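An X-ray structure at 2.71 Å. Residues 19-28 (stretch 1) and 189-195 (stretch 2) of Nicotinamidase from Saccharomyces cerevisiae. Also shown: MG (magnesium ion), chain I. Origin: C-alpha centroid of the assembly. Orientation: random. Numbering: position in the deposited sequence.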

# COMPACT_ATOMS: atom_id res chain seq x y z
N SER A 19 6.33 -5.09 -13.54
CA SER A 19 5.47 -6.22 -13.90
C SER A 19 4.01 -5.99 -13.59
O SER A 19 3.17 -6.78 -14.01
CB SER A 19 5.94 -7.50 -13.25
OG SER A 19 5.82 -7.38 -11.86
N LEU A 20 3.68 -4.91 -12.88
CA LEU A 20 2.30 -4.62 -12.55
C LEU A 20 2.03 -3.11 -12.54
O LEU A 20 1.55 -2.57 -11.56
CB LEU A 20 1.95 -5.26 -11.20
CG LEU A 20 0.52 -5.26 -10.66
CD1 LEU A 20 -0.49 -5.63 -11.73
CD2 LEU A 20 0.46 -6.22 -9.49
N THR A 21 2.33 -2.44 -13.65
CA THR A 21 2.29 -0.99 -13.71
C THR A 21 0.94 -0.36 -13.41
O THR A 21 -0.06 -0.71 -14.01
CB THR A 21 2.74 -0.50 -15.08
OG1 THR A 21 3.98 -1.14 -15.41
CG2 THR A 21 2.92 1.00 -15.08
N VAL A 22 0.94 0.59 -12.50
CA VAL A 22 -0.20 1.47 -12.28
C VAL A 22 -0.22 2.54 -13.38
O VAL A 22 0.76 3.25 -13.58
CB VAL A 22 -0.09 2.10 -10.87
CG1 VAL A 22 -1.07 3.24 -10.68
CG2 VAL A 22 -0.33 1.04 -9.81
N PRO A 23 -1.34 2.66 -14.13
CA PRO A 23 -1.34 3.68 -15.19
C PRO A 23 -1.17 5.06 -14.59
O PRO A 23 -1.68 5.33 -13.48
CB PRO A 23 -2.73 3.53 -15.82
CG PRO A 23 -3.12 2.12 -15.53
CD PRO A 23 -2.56 1.84 -14.16
N LYS A 24 -0.43 5.92 -15.31
CA LYS A 24 -0.08 7.27 -14.85
C LYS A 24 0.72 7.30 -13.54
O LYS A 24 0.84 8.35 -12.91
CB LYS A 24 -1.31 8.18 -14.74
CG LYS A 24 -1.80 8.80 -16.04
CD LYS A 24 -2.95 8.00 -16.65
CE LYS A 24 -4.32 8.49 -16.19
NZ LYS A 24 -5.00 9.35 -17.20
N GLY A 25 1.27 6.15 -13.13
CA GLY A 25 1.94 6.06 -11.83
C GLY A 25 3.22 6.87 -11.76
O GLY A 25 3.60 7.39 -10.72
N GLU A 26 3.87 6.99 -12.90
CA GLU A 26 5.08 7.78 -13.01
C GLU A 26 4.85 9.26 -12.68
O GLU A 26 5.78 9.98 -12.32
CB GLU A 26 5.66 7.61 -14.40
CG GLU A 26 7.15 7.74 -14.41
CD GLU A 26 7.82 6.55 -15.05
OE1 GLU A 26 7.74 6.43 -16.30
OE2 GLU A 26 8.41 5.74 -14.28
N GLU A 27 3.60 9.71 -12.77
CA GLU A 27 3.28 11.11 -12.51
C GLU A 27 3.39 11.45 -11.04
O GLU A 27 3.49 12.61 -10.70
CB GLU A 27 1.87 11.44 -12.99
CG GLU A 27 1.75 11.46 -14.49
CD GLU A 27 0.32 11.51 -15.01
OE1 GLU A 27 -0.63 11.60 -14.21
OE2 GLU A 27 0.16 11.46 -16.25
N LEU A 28 3.38 10.42 -10.18
CA LEU A 28 3.42 10.62 -8.73
C LEU A 28 4.81 10.83 -8.13
O LEU A 28 4.91 11.36 -7.03
CB LEU A 28 2.79 9.42 -8.04
CG LEU A 28 1.32 9.12 -8.29
CD1 LEU A 28 0.97 7.93 -7.43
CD2 LEU A 28 0.42 10.30 -7.99
N THR A 189 -2.36 9.92 -5.48
CA THR A 189 -2.59 8.50 -5.67
C THR A 189 -2.99 8.24 -7.11
O THR A 189 -3.40 9.15 -7.82
CB THR A 189 -3.68 7.96 -4.72
OG1 THR A 189 -4.95 8.51 -5.06
CG2 THR A 189 -3.37 8.28 -3.25
N ARG A 190 -2.83 6.98 -7.54
CA ARG A 190 -3.40 6.49 -8.81
C ARG A 190 -4.01 5.10 -8.57
O ARG A 190 -3.50 4.34 -7.74
CB ARG A 190 -2.33 6.38 -9.91
CG ARG A 190 -1.53 7.62 -10.29
CD ARG A 190 -2.23 8.59 -11.23
NE ARG A 190 -2.58 9.82 -10.51
CZ ARG A 190 -2.00 11.00 -10.69
NH1 ARG A 190 -1.05 11.17 -11.59
NH2 ARG A 190 -2.39 12.03 -9.96
N PRO A 191 -5.11 4.75 -9.28
CA PRO A 191 -5.62 3.36 -9.24
C PRO A 191 -4.88 2.48 -10.24
O PRO A 191 -4.31 3.03 -11.20
CB PRO A 191 -7.06 3.53 -9.68
CG PRO A 191 -7.00 4.69 -10.61
CD PRO A 191 -6.04 5.64 -9.98
N ILE A 192 -4.87 1.16 -10.06
CA ILE A 192 -4.34 0.31 -11.14
C ILE A 192 -5.33 0.24 -12.27
O ILE A 192 -4.91 0.04 -13.40
CB ILE A 192 -4.10 -1.19 -10.82
CG1 ILE A 192 -4.55 -1.57 -9.44
CG2 ILE A 192 -2.70 -1.67 -11.23
CD1 ILE A 192 -5.01 -3.00 -9.48
N SER A 193 -6.63 0.32 -11.96
CA SER A 193 -7.69 0.31 -12.96
C SER A 193 -7.74 1.61 -13.77
O SER A 193 -7.96 2.68 -13.20
CB SER A 193 -9.04 0.07 -12.31
OG SER A 193 -10.01 -0.34 -13.27
N ASP A 194 -7.54 1.50 -15.08
CA ASP A 194 -7.66 2.64 -16.01
C ASP A 194 -9.11 3.11 -16.18
O ASP A 194 -9.47 3.70 -17.20
CB ASP A 194 -7.04 2.31 -17.40
CG ASP A 194 -7.74 1.13 -18.09
OD1 ASP A 194 -8.03 0.12 -17.41
OD2 ASP A 194 -8.00 1.21 -19.32
N ASP A 195 -9.94 2.82 -15.18
CA ASP A 195 -11.34 3.21 -15.17
C ASP A 195 -11.56 4.40 -14.23
O ASP A 195 -11.41 4.27 -13.01
CB ASP A 195 -12.21 2.01 -14.75
CG ASP A 195 -13.71 2.30 -14.86
OD1 ASP A 195 -14.50 1.47 -14.33
OD2 ASP A 195 -14.12 3.32 -15.46
MG MG I . 4.34 -2.89 -17.00
O HOH W 1 2.45 -4.40 -16.26
O HOH W 2 5.19 -4.49 -18.34
O HOH W 3 3.01 -1.62 -18.48

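Two segments of one chain, more than 160 residues apart in sequence wherever they touch, pack here without a single hydrogen bond between them. They run closest at Val 22 and Ile 192, whose CA atoms lie 4.4 Å apart, and diverge toward Leu 28 and Thr 189, where the CA atoms are 7.1 Å apart. A type II beta turn spans Val 22 to Gly 25, closed by the bond from Gly 25 N to Val 22 O (3.0 Å). A side chain on Gly 25 would not fit, because an ideal CB would sit 2.9 Å from Val 22 O. Beyond the turn, Glu 27 N bonds to Lys 24 O (3.1 Å) and Leu 28 N to Gly 25 O (3.1 Å). In the other stretch, the backbone at Thr 189 and Arg 190 is extended and only weakly bonded as a strand.

Arg 190 has the largest area covered across the contact. Its NH1 forms a salt bridge with Glu 27 OE1 at 2.7 Å, pairing opposite charges, while its NE donates to Thr 189 O (2.9 Å), tying the guanidinium back to the carbonyl of the residue before it. Leu 28 covers one face of that group, with CD2 3.7 Å from Arg 190 CZ, and Lys 24 O lies at the edge, near its plane. The aliphatic part of the arginine packs too: Arg 190 CB is 3.5 Å from Val 22 CG1.

At the narrow end two apolar side chains meet, Val 22 CG2 lying 3.9 Å from Ile 192 CG2, and carbonyl oxygens of stretch 2 fill in beside them. The ring of Pro 23 comes close as well, its CD 3.1 Å from Ile 192 O; proline has no amide hydrogen, and this is a packing contact. Thr 21 points its CA-to-CB bond away from this contact, and its OG1 binds the magnesium ion (Thr 21 OG1 to MG, 2.4 Å), alongside three waters and one atom from elsewhere in the structure.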